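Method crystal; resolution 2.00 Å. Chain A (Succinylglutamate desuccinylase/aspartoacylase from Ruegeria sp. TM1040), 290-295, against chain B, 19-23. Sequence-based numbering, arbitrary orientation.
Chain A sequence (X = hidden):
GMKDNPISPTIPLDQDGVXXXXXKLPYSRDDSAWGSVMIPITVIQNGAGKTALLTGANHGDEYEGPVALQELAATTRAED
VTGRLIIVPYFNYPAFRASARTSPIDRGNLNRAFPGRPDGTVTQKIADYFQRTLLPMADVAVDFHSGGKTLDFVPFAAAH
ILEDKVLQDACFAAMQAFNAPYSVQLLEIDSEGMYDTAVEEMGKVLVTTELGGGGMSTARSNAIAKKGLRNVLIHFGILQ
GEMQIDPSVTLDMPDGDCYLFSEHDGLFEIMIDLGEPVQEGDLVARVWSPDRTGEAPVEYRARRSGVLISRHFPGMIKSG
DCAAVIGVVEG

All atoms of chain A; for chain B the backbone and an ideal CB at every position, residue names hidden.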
ATOM      1  N   PRO A 290      17.932  16.727   8.543  1.00 22.41           N
ATOM      2  CA  PRO A 290      16.516  16.479   8.744  1.00 21.87           C
ATOM      3  C   PRO A 290      16.176  15.883  10.090  1.00 24.40           C
ATOM      4  O   PRO A 290      15.011  15.669  10.363  1.00 25.70           O
ATOM      5  CB  PRO A 290      16.214  15.433   7.679  1.00 23.10           C
ATOM      6  CG  PRO A 290      17.384  14.571   7.729  1.00 23.00           C
ATOM      7  CD  PRO A 290      18.586  15.551   7.931  1.00 23.14           C
ATOM      8  N   ASP A 291      17.158  15.574  10.921  1.00 24.15           N
ATOM      9  CA  ASP A 291      16.806  14.907  12.169  1.00 25.62           C
ATOM     10  C   ASP A 291      17.475  15.389  13.468  1.00 25.50           C
ATOM     11  O   ASP A 291      17.303  14.774  14.509  1.00 27.01           O
ATOM     12  CB  ASP A 291      16.979  13.413  12.013  1.00 26.92           C
ATOM     13  CG  ASP A 291      18.401  12.999  11.714  1.00 28.63           C
ATOM     14  OD1 ASP A 291      19.353  13.754  11.938  1.00 27.68           O
ATOM     15  OD2 ASP A 291      18.558  11.852  11.279  1.00 38.37           O
ATOM     16  N   ARG A 292      18.210  16.479  13.401  1.00 24.22           N
ATOM     17  CA  ARG A 292      18.709  17.125  14.603  1.00 24.49           C
ATOM     18  C   ARG A 292      18.981  18.615  14.358  1.00 23.02           C
ATOM     19  O   ARG A 292      18.977  19.097  13.217  1.00 24.99           O
ATOM     20  CB  ARG A 292      19.982  16.422  15.115  1.00 27.75           C
ATOM     21  CG  ARG A 292      21.187  16.428  14.172  1.00 30.53           C
ATOM     22  CD  ARG A 292      22.099  15.178  14.422  1.00 33.26           C
ATOM     23  NE  ARG A 292      21.418  13.937  14.035  1.00 35.75           N
ATOM     24  CZ  ARG A 292      21.109  12.907  14.840  1.00 34.17           C
ATOM     25  NH1 ARG A 292      21.447  12.884  16.124  1.00 31.94           N
ATOM     26  NH2 ARG A 292      20.451  11.864  14.337  1.00 40.76           N
ATOM     27  N   THR A 293      19.204  19.341  15.446  1.00 22.75           N
ATOM     28  CA  THR A 293      19.596  20.730  15.390  1.00 24.14           C
ATOM     29  C   THR A 293      21.051  20.878  15.787  1.00 24.62           C
ATOM     30  O   THR A 293      21.647  19.991  16.410  1.00 23.46           O
ATOM     31  CB  THR A 293      18.765  21.579  16.380  1.00 24.63           C
ATOM     32  OG1 THR A 293      18.906  21.025  17.694  1.00 26.06           O
ATOM     33  CG2 THR A 293      17.243  21.592  15.929  1.00 20.80           C
ATOM     34  N   GLY A 294      21.600  22.027  15.436  1.00 23.47           N
ATOM     35  CA  GLY A 294      22.921  22.440  15.912  1.00 25.91           C
ATOM     36  C   GLY A 294      24.058  22.028  15.002  1.00 28.18           C
ATOM     37  O   GLY A 294      25.196  22.389  15.255  1.00 31.27           O
ATOM     38  N   GLU A 295      23.764  21.294  13.934  1.00 28.35           N
ATOM     39  CA  GLU A 295      24.807  20.760  13.070  1.00 31.49           C
ATOM     40  C   GLU A 295      25.091  21.733  11.921  1.00 31.12           C
ATOM     41  O   GLU A 295      24.173  22.295  11.347  1.00 31.65           O
ATOM     42  CB  GLU A 295      24.336  19.407  12.525  1.00 32.23           C
ATOM     43  CG  GLU A 295      25.407  18.457  12.049  1.00 43.22           C
ATOM     44  CD  GLU A 295      24.848  17.055  11.723  1.00 46.48           C
ATOM     45  OE1 GLU A 295      24.421  16.810  10.571  1.00 39.93           O
ATOM     46  OE2 GLU A 295      24.850  16.201  12.625  1.00 50.59           O
TER
ATOM     47  N   UNK B  19      22.151  24.621  23.929  1.00 25.18           N
ATOM     48  CA  UNK B  19      21.942  23.192  24.135  1.00 23.40           C
ATOM     49  C   UNK B  19      21.145  22.625  22.984  1.00 23.64           C
ATOM     50  O   UNK B  19      20.099  23.167  22.665  1.00 23.27           O
ATOM     51  CB  UNK B  19      21.231  22.924  25.463  1.00 23.40           C
ATOM     52  N   UNK B  20      21.621  21.528  22.402  1.00 21.88           N
ATOM     53  CA  UNK B  20      20.971  20.882  21.268  1.00 24.38           C
ATOM     54  C   UNK B  20      20.636  19.453  21.662  1.00 23.43           C
ATOM     55  O   UNK B  20      21.504  18.693  22.109  1.00 23.50           O
ATOM     56  CB  UNK B  20      21.857  20.916  20.021  1.00 24.38           C
ATOM     57  N   UNK B  21      19.382  19.079  21.486  1.00 23.76           N
ATOM     58  CA  UNK B  21      18.957  17.740  21.819  1.00 22.41           C
ATOM     59  C   UNK B  21      17.605  17.414  21.254  1.00 23.31           C
ATOM     60  O   UNK B  21      17.297  17.818  20.131  1.00 23.94           O
ATOM     61  CB  UNK B  21      18.942  17.552  23.337  1.00 22.41           C
ATOM     62  N   UNK B  22      16.819  16.657  22.030  1.00 19.96           N
ATOM     63  CA  UNK B  22      15.554  16.106  21.569  1.00 20.85           C
ATOM     64  C   UNK B  22      14.496  16.098  22.645  1.00 21.96           C
ATOM     65  O   UNK B  22      14.801  15.995  23.809  1.00 21.57           O
ATOM     66  CB  UNK B  22      15.760  14.683  21.046  1.00 20.85           C
ATOM     67  N   UNK B  23      13.241  16.228  22.222  1.00 22.05           N
ATOM     68  CA  UNK B  23      12.119  15.833  23.035  1.00 20.90           C
ATOM     69  C   UNK B  23      11.835  14.353  22.719  1.00 22.55           C
ATOM     70  O   UNK B  23      11.418  13.997  21.606  1.00 21.65           O
ATOM     71  CB  UNK B  23      10.901  16.721  22.774  1.00 20.90           C
TER

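Chain B 19-23 is a strand segment that meets a loop of chain A, the two running in broadly opposing directions (155° between their end-to-end vectors). No direct hydrogen bond joins them, so the contact rests on packing and on one bridging water.

Position 19 has its CA-to-CB bond directed away from chain A, and its ideal CB finds nothing of the loop within 5.5 Å. With extended backbone angles (-130/130), many side chains would serve, and chain A gives no basis for choosing among them. The deposited residue is His B19, whose side chain makes no contact with the loop.

Position 20 is the one whose CA-to-CB bond points toward chain A. Its ideal CB lies 3.7 Å from Thr A293 O and 4.5 Å from Gly A294 CA. Gly A294 has no side chain and therefore leaves its CA uncovered by any side chain of its own. A planar group, aromatic or imidazole, could lie over this CA, while a medium-sized aliphatic or polar chain would also be compatible. The residue is His B20, with chi1 in the m well. Its ring places one face over Gly A294, the CA atom of which is 3.5 Å from the ring centroid and 9° off the ring normal, a CH-pi contact. The fit depends on the glycine: a CB on Gly A294 would come within 2.5 Å of His B20 CG. The positive phi of Gly A294 (91/-3) independently calls for glycine, since a CB would also be jammed against the carbonyl oxygen of Thr A293. Near the start of the side chain, Thr A293 OG1 approaches His B20 CB at 3.8 Å, and His B20 ND1 is hydrogen-bonded elsewhere in the structure.

Position 21 turns its CB direction away from the loop, so chain A sets no demand on a side chain. The backbone angles, -166/-143, are more telling, because they are readily adopted by glycine and much less so by other residues. Gly B21 is found here. Its contribution is through the main chain: water 1 donates a hydrogen bond to Gly B21 O (2.7 Å) and accepts one from Thr A293 N (2.9 Å), linking the two backbones.

At position 22 the CB points sideways, with no atom of the chain A loop within 5.5 Å of it. A short side chain would fall short of the loop, whereas a long one, aromatic or flexible, could reach the backbone of Asp A291 and the guanidinium of Arg A292. Phe B22 (chi1 m) bridges the gap, its end coming nearer than its CB. The ring presents its edge to both neighbors, with Asp A291 O 3.4 Å from Phe B22 CE1 and Arg A292 NH1 3.6 Å from Phe B22 CZ. The arginine also forms a salt bridge with its neighbor, Arg A292 NE to Asp A291 OD1 at 2.9 Å.

Position 23 is out of reach, and chain A leaves its identity unconstrained; Leu B23 occupies it and makes no contact with the loop.

Chain B (19-23) HHGFL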
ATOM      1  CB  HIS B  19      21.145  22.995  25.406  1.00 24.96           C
ATOM      2  CG  HIS B  19      21.905  23.353  26.640  1.00 24.90           C
ATOM      3  ND1 HIS B  19      21.886  24.618  27.183  1.00 33.97           N
ATOM      4  CD2 HIS B  19      22.754  22.622  27.396  1.00 37.76           C
ATOM      5  CE1 HIS B  19      22.657  24.636  28.253  1.00 38.06           C
ATOM      6  NE2 HIS B  19      23.194  23.435  28.404  1.00 35.43           N
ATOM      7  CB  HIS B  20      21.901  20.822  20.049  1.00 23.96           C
ATOM      8  CG  HIS B  20      22.506  22.141  19.654  1.00 24.64           C
ATOM      9  ND1 HIS B  20      21.757  23.198  19.170  1.00 19.93           N
ATOM     10  CD2 HIS B  20      23.803  22.540  19.594  1.00 25.59           C
ATOM     11  CE1 HIS B  20      22.566  24.197  18.865  1.00 27.72           C
ATOM     12  NE2 HIS B  20      23.813  23.824  19.104  1.00 26.71           N
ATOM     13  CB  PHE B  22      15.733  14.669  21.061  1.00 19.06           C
ATOM     14  CG  PHE B  22      16.879  14.523  20.099  1.00 21.52           C
ATOM     15  CD1 PHE B  22      16.712  14.812  18.747  1.00 26.10           C
ATOM     16  CD2 PHE B  22      18.144  14.193  20.559  1.00 27.28           C
ATOM     17  CE1 PHE B  22      17.782  14.749  17.875  1.00 23.15           C
ATOM     18  CE2 PHE B  22      19.213  14.137  19.681  1.00 26.66           C
ATOM     19  CZ  PHE B  22      19.014  14.409  18.341  1.00 22.59           C
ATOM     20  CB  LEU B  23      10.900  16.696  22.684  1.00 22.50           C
ATOM     21  CG  LEU B  23      11.114  18.212  22.838  1.00 21.85           C
ATOM     22  CD1 LEU B  23       9.843  18.963  22.515  1.00 18.79           C
ATOM     23  CD2 LEU B  23      11.597  18.568  24.220  1.00 20.55           C
TER
HETATM   24  O   HOH W   1      19.136  18.349  18.208  1.00 20.82           O
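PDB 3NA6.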